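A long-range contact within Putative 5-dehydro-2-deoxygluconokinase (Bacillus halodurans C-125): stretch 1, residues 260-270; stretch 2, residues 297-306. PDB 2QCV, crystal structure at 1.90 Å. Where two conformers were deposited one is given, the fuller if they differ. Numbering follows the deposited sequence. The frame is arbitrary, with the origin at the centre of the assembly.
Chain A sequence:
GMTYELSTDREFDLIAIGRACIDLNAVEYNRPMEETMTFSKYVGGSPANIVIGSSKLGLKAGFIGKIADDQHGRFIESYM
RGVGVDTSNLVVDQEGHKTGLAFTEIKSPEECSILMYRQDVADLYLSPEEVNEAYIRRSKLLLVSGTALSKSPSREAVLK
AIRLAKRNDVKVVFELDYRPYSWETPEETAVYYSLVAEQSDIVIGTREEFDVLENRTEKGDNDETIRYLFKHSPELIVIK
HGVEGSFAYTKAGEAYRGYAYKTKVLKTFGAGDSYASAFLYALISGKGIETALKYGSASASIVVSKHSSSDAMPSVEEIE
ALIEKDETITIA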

ATOM      1  N   ALA A 260     -27.252  19.991  30.169  1.00 27.26           N
ATOM      2  CA  ALA A 260     -27.729  20.122  28.778  1.00 26.04           C
ATOM      3  C   ALA A 260     -28.848  21.146  28.707  1.00 28.54           C
ATOM      4  O   ALA A 260     -29.682  21.235  29.634  1.00 27.79           O
ATOM      5  CB  ALA A 260     -28.202  18.792  28.224  1.00 29.55           C
ATOM      6  N   TYR A 261     -28.852  21.926  27.620  1.00 27.67           N
ATOM      7  CA  TYR A 261     -29.942  22.880  27.361  1.00 27.95           C
ATOM      8  C   TYR A 261     -31.025  22.243  26.512  1.00 31.51           C
ATOM      9  O   TYR A 261     -30.723  21.467  25.622  1.00 34.03           O
ATOM     10  CB  TYR A 261     -29.393  24.171  26.744  1.00 29.21           C
ATOM     11  CG  TYR A 261     -28.714  24.992  27.793  1.00 29.24           C
ATOM     12  CD1 TYR A 261     -27.383  24.750  28.147  1.00 26.72           C
ATOM     13  CD2 TYR A 261     -29.401  25.979  28.477  1.00 29.45           C
ATOM     14  CE1 TYR A 261     -26.747  25.484  29.159  1.00 30.06           C
ATOM     15  CE2 TYR A 261     -28.786  26.720  29.478  1.00 28.82           C
ATOM     16  CZ  TYR A 261     -27.475  26.461  29.831  1.00 28.47           C
ATOM     17  OH  TYR A 261     -26.906  27.167  30.837  1.00 29.16           O
ATOM     18  N   LYS A 262     -32.289  22.490  26.861  1.00 31.15           N
ATOM     19  CA  LYS A 262     -33.432  22.056  26.066  0.50 32.69           C
ATOM     20  C   LYS A 262     -33.241  22.616  24.656  1.00 33.47           C
ATOM     21  O   LYS A 262     -32.915  23.788  24.500  1.00 31.66           O
ATOM     22  CB  LYS A 262     -34.744  22.599  26.644  0.50 32.58           C
ATOM     23  CG  LYS A 262     -35.129  22.118  28.040  0.50 32.84           C
ATOM     24  CD  LYS A 262     -36.549  22.601  28.405  0.50 34.30           C
ATOM     25  CE  LYS A 262     -36.996  22.209  29.823  0.50 35.22           C
ATOM     26  NZ  LYS A 262     -36.446  20.912  30.278  0.50 36.18           N
ATOM     27  N   THR A 263     -33.416  21.799  23.629  1.00 36.09           N
ATOM     28  CA  THR A 263     -33.148  22.291  22.266  1.00 39.68           C
ATOM     29  C   THR A 263     -33.997  21.588  21.213  1.00 38.56           C
ATOM     30  O   THR A 263     -34.316  20.411  21.355  1.00 37.07           O
ATOM     31  CB  THR A 263     -31.581  22.313  21.927  1.00 42.37           C
ATOM     32  OG1 THR A 263     -31.271  21.624  20.716  1.00 51.10           O
ATOM     33  CG2 THR A 263     -30.723  21.735  23.059  1.00 40.38           C
ATOM     34  N   LYS A 264     -34.415  22.355  20.206  1.00 40.51           N
ATOM     35  CA  LYS A 264     -35.084  21.798  19.009  1.00 40.23           C
ATOM     36  C   LYS A 264     -33.981  21.367  18.054  1.00 38.28           C
ATOM     37  O   LYS A 264     -33.437  22.168  17.326  1.00 39.43           O
ATOM     38  CB  LYS A 264     -36.018  22.836  18.377  1.00 42.59           C
ATOM     39  N   VAL A 265     -33.609  20.098  18.117  1.00 39.09           N
ATOM     40  CA  VAL A 265     -32.446  19.597  17.399  1.00 40.47           C
ATOM     41  C   VAL A 265     -32.743  19.491  15.894  1.00 44.07           C
ATOM     42  O   VAL A 265     -33.804  18.987  15.490  1.00 45.72           O
ATOM     43  CB  VAL A 265     -31.989  18.218  17.961  1.00 40.32           C
ATOM     44  CG1 VAL A 265     -30.723  17.718  17.247  1.00 42.26           C
ATOM     45  CG2 VAL A 265     -31.752  18.306  19.468  1.00 38.62           C
ATOM     46  N   LEU A 266     -31.818  20.005  15.086  1.00 45.86           N
ATOM     47  CA  LEU A 266     -31.822  19.794  13.626  1.00 49.18           C
ATOM     48  C   LEU A 266     -30.778  18.742  13.217  1.00 49.68           C
ATOM     49  O   LEU A 266     -31.121  17.779  12.522  1.00 48.49           O
ATOM     50  CB  LEU A 266     -31.559  21.112  12.883  1.00 49.23           C
ATOM     51  CG  LEU A 266     -32.461  22.308  13.249  1.00 54.99           C
ATOM     52  CD1 LEU A 266     -32.123  23.553  12.389  1.00 58.35           C
ATOM     53  CD2 LEU A 266     -33.959  21.984  13.162  1.00 53.80           C
ATOM     54  N   LYS A 267     -29.527  18.930  13.662  1.00 49.31           N
ATOM     55  CA  LYS A 267     -28.371  18.099  13.273  1.00 50.31           C
ATOM     56  C   LYS A 267     -27.334  18.067  14.403  1.00 49.99           C
ATOM     57  O   LYS A 267     -26.893  19.131  14.850  1.00 49.23           O
ATOM     58  CB  LYS A 267     -27.694  18.716  12.028  1.00 52.31           C
ATOM     59  CG  LYS A 267     -27.091  20.139  12.275  1.00 56.61           C
ATOM     60  CD  LYS A 267     -27.392  21.172  11.182  1.00 57.16           C
ATOM     61  CE  LYS A 267     -27.044  22.621  11.635  1.00 62.65           C
ATOM     62  NZ  LYS A 267     -28.013  23.244  12.614  1.00 63.36           N
ATOM     63  N   THR A 268     -26.899  16.891  14.849  1.00 45.82           N
ATOM     64  CA  THR A 268     -26.044  16.842  16.033  1.00 47.30           C
ATOM     65  C   THR A 268     -24.558  17.044  15.783  1.00 46.47           C
ATOM     66  O   THR A 268     -23.774  17.157  16.747  1.00 45.05           O
ATOM     67  CB  THR A 268     -26.236  15.557  16.805  1.00 50.00           C
ATOM     68  OG1 THR A 268     -25.938  14.451  15.956  1.00 54.55           O
ATOM     69  CG2 THR A 268     -27.685  15.476  17.333  1.00 52.72           C
ATOM     70  N   PHE A 269     -24.156  17.126  14.512  1.00 42.21           N
ATOM     71  CA  PHE A 269     -22.736  17.302  14.205  1.00 43.52           C
ATOM     72  C   PHE A 269     -22.248  18.596  14.833  1.00 42.38           C
ATOM     73  O   PHE A 269     -22.977  19.582  14.888  1.00 42.86           O
ATOM     74  CB  PHE A 269     -22.494  17.420  12.704  1.00 46.45           C
ATOM     75  CG  PHE A 269     -23.306  16.481  11.891  1.00 42.60           C
ATOM     76  CD1 PHE A 269     -23.017  15.121  11.918  1.00 44.26           C
ATOM     77  CD2 PHE A 269     -24.380  16.952  11.129  1.00 47.27           C
ATOM     78  CE1 PHE A 269     -23.763  14.229  11.162  1.00 47.73           C
ATOM     79  CE2 PHE A 269     -25.152  16.068  10.373  1.00 48.28           C
ATOM     80  CZ  PHE A 269     -24.838  14.706  10.379  1.00 48.92           C
ATOM     81  N   GLY A 270     -21.007  18.603  15.271  1.00 43.49           N
ATOM     82  CA  GLY A 270     -20.439  19.863  15.787  1.00 42.90           C
ATOM     83  C   GLY A 270     -20.775  20.231  17.224  1.00 40.93           C
ATOM     84  O   GLY A 270     -20.221  21.206  17.730  1.00 37.25           O
ATOM     85  N   SER A 297     -22.175  23.780  27.245  1.00 25.56           N
ATOM     86  CA  SER A 297     -23.475  23.190  27.018  1.00 26.51           C
ATOM     87  C   SER A 297     -24.408  24.080  26.198  1.00 27.11           C
ATOM     88  O   SER A 297     -25.108  23.595  25.293  1.00 25.75           O
ATOM     89  CB  SER A 297     -24.139  22.837  28.356  1.00 26.50           C
ATOM     90  OG  SER A 297     -23.257  22.130  29.173  1.00 31.62           O
ATOM     91  N   ALA A 298     -24.433  25.372  26.493  1.00 26.30           N
ATOM     92  CA  ALA A 298     -25.279  26.297  25.744  1.00 27.17           C
ATOM     93  C   ALA A 298     -24.856  26.388  24.268  1.00 28.28           C
ATOM     94  O   ALA A 298     -25.690  26.400  23.345  1.00 26.98           O
ATOM     95  CB  ALA A 298     -25.271  27.713  26.436  1.00 24.56           C
ATOM     96  N   SER A 299     -23.555  26.490  24.034  1.00 27.61           N
ATOM     97  CA  SER A 299     -23.034  26.536  22.669  1.00 28.29           C
ATOM     98  C   SER A 299     -23.374  25.270  21.881  1.00 29.41           C
ATOM     99  O   SER A 299     -23.768  25.356  20.728  1.00 28.39           O
ATOM    100  CB  SER A 299     -21.512  26.732  22.672  1.00 29.11           C
ATOM    101  OG  SER A 299     -21.046  27.108  21.377  1.00 30.45           O
ATOM    102  N   ALA A 300     -23.180  24.100  22.493  1.00 27.51           N
ATOM    103  CA  ALA A 300     -23.636  22.828  21.903  1.00 27.46           C
ATOM    104  C   ALA A 300     -25.085  22.820  21.496  1.00 27.06           C
ATOM    105  O   ALA A 300     -25.433  22.383  20.386  1.00 28.71           O
ATOM    106  CB  ALA A 300     -23.380  21.671  22.844  1.00 27.40           C
ATOM    107  N   SER A 301     -25.942  23.312  22.374  1.00 28.92           N
ATOM    108  CA  SER A 301     -27.348  23.404  22.071  1.00 28.99           C
ATOM    109  C   SER A 301     -27.619  24.318  20.864  1.00 31.10           C
ATOM    110  O   SER A 301     -28.425  23.993  20.026  1.00 34.12           O
ATOM    111  CB  SER A 301     -28.128  23.911  23.276  1.00 27.69           C
ATOM    112  OG  SER A 301     -29.446  24.334  22.931  1.00 32.54           O
ATOM    113  N   ILE A 302     -26.957  25.454  20.784  1.00 31.28           N
ATOM    114  CA  ILE A 302     -27.253  26.420  19.729  1.00 31.12           C
ATOM    115  C   ILE A 302     -26.812  25.863  18.383  1.00 33.11           C
ATOM    116  O   ILE A 302     -27.545  25.959  17.373  1.00 33.37           O
ATOM    117  CB  ILE A 302     -26.546  27.752  20.007  1.00 30.96           C
ATOM    118  CG1 ILE A 302     -27.141  28.415  21.219  1.00 29.01           C
ATOM    119  CG2 ILE A 302     -26.680  28.714  18.804  1.00 31.68           C
ATOM    120  CD1 ILE A 302     -26.283  29.529  21.791  1.00 28.51           C
ATOM    121  N   VAL A 303     -25.638  25.253  18.350  1.00 32.26           N
ATOM    122  CA  VAL A 303     -25.099  24.776  17.073  1.00 34.87           C
ATOM    123  C   VAL A 303     -25.979  23.682  16.476  1.00 39.43           C
ATOM    124  O   VAL A 303     -26.131  23.627  15.246  1.00 43.06           O
ATOM    125  CB  VAL A 303     -23.605  24.392  17.172  1.00 34.41           C
ATOM    126  CG1 VAL A 303     -23.439  23.049  17.812  1.00 32.13           C
ATOM    127  CG2 VAL A 303     -22.950  24.457  15.796  1.00 40.98           C
ATOM    128  N   VAL A 304     -26.615  22.848  17.303  1.00 36.99           N
ATOM    129  CA  VAL A 304     -27.460  21.752  16.756  1.00 37.81           C
ATOM    130  C   VAL A 304     -28.875  22.191  16.390  1.00 40.77           C
ATOM    131  O   VAL A 304     -29.614  21.424  15.757  1.00 41.25           O
ATOM    132  CB  VAL A 304     -27.503  20.530  17.693  1.00 35.85           C
ATOM    133  CG1 VAL A 304     -26.108  20.100  18.030  1.00 38.36           C
ATOM    134  CG2 VAL A 304     -28.292  20.832  18.975  1.00 32.70           C
ATOM    135  N   SER A 305     -29.249  23.410  16.773  1.00 40.99           N
ATOM    136  CA  SER A 305     -30.611  23.908  16.586  1.00 49.17           C
ATOM    137  C   SER A 305     -30.691  25.045  15.563  1.00 56.73           C
ATOM    138  O   SER A 305     -31.770  25.308  15.014  1.00 57.46           O
ATOM    139  CB  SER A 305     -31.189  24.374  17.911  1.00 47.56           C
ATOM    140  OG  SER A 305     -30.616  25.608  18.267  1.00 52.13           O
ATOM    141  N   LYS A 306     -29.558  25.735  15.368  1.00 61.28           N
ATOM    142  CA  LYS A 306     -29.332  26.643  14.238  1.00 63.85           C
ATOM    143  C   LYS A 306     -29.378  25.850  12.940  1.00 65.50           C
ATOM    144  O   LYS A 306     -29.962  26.299  11.953  1.00 71.04           O
ATOM    145  CB  LYS A 306     -27.960  27.327  14.353  1.00 62.86           C
ATOM    146  CG  LYS A 306     -27.907  28.494  15.342  1.00 60.98           C
ATOM    147  CD  LYS A 306     -28.070  29.839  14.664  1.00 60.64           C
ATOM    148  CE  LYS A 306     -27.262  30.931  15.379  1.00 64.17           C
ATOM    149  NZ  LYS A 306     -25.773  30.891  15.136  1.00 61.24           N
TER
HETATM  150  O   HOH W   1     -26.639  21.410  25.739  1.00 23.78           O
HETATM  151  O   HOH W   2     -34.238  24.294  15.941  1.00 42.48           O

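Stretch 1 has no regular helix or strand. It runs along the last turns of the helix in stretch 2, and the two bury 654 Å² between them. The closest CA pair is Val 265 and Ser 305, with CA to CA at 4.8 Å.

The main anchor is the carbonyl of Val 304. Near the end of a helix, carbonyls run out of amides one turn ahead, so they need other donors. Val 304 O accepts two from stretch 1: Leu 266 N at 2.7 Å and Lys 267 N at 3.3 Å, both nearly linear. Val 303 O is reached by the ammonium of Lys 267, with NZ to O at 3.3 Å. The CA-to-CB bond of Lys 267 points sideways, but the end of the side chain comes nearer, and NZ reaches stretch 2. Lys 267 O lies 3.3 Å from Val 304 CA, in a CA-H...O contact. Earlier carbonyls find donors within stretch 2: Ser 297 O accepts from Ser 301 N at 3.0 Å, and Ile 302 O from Lys 306 N at 2.8 Å.

Two waters bridge the stretches. Water 1 accepts from Tyr 261 N at 2.9 Å and donates to Ser 297 O at 2.7 Å, giving that carbonyl a second donor. Water 2 donates to Lys 264 O at 2.7 Å and to Ser 305 O at 2.8 Å, so it links two acceptors that cannot bond each other. Thr 263 OG1 is buried by the contact and has no partner in the model.

Carbon packing adds to the contact. Ala 298 CB sits over one face of the Tyr 261 ring, 4.2 Å from its centroid, a CH-pi contact. Val 304 has the largest covered area; its CG1 meets Thr 268 CA at 3.8 Å.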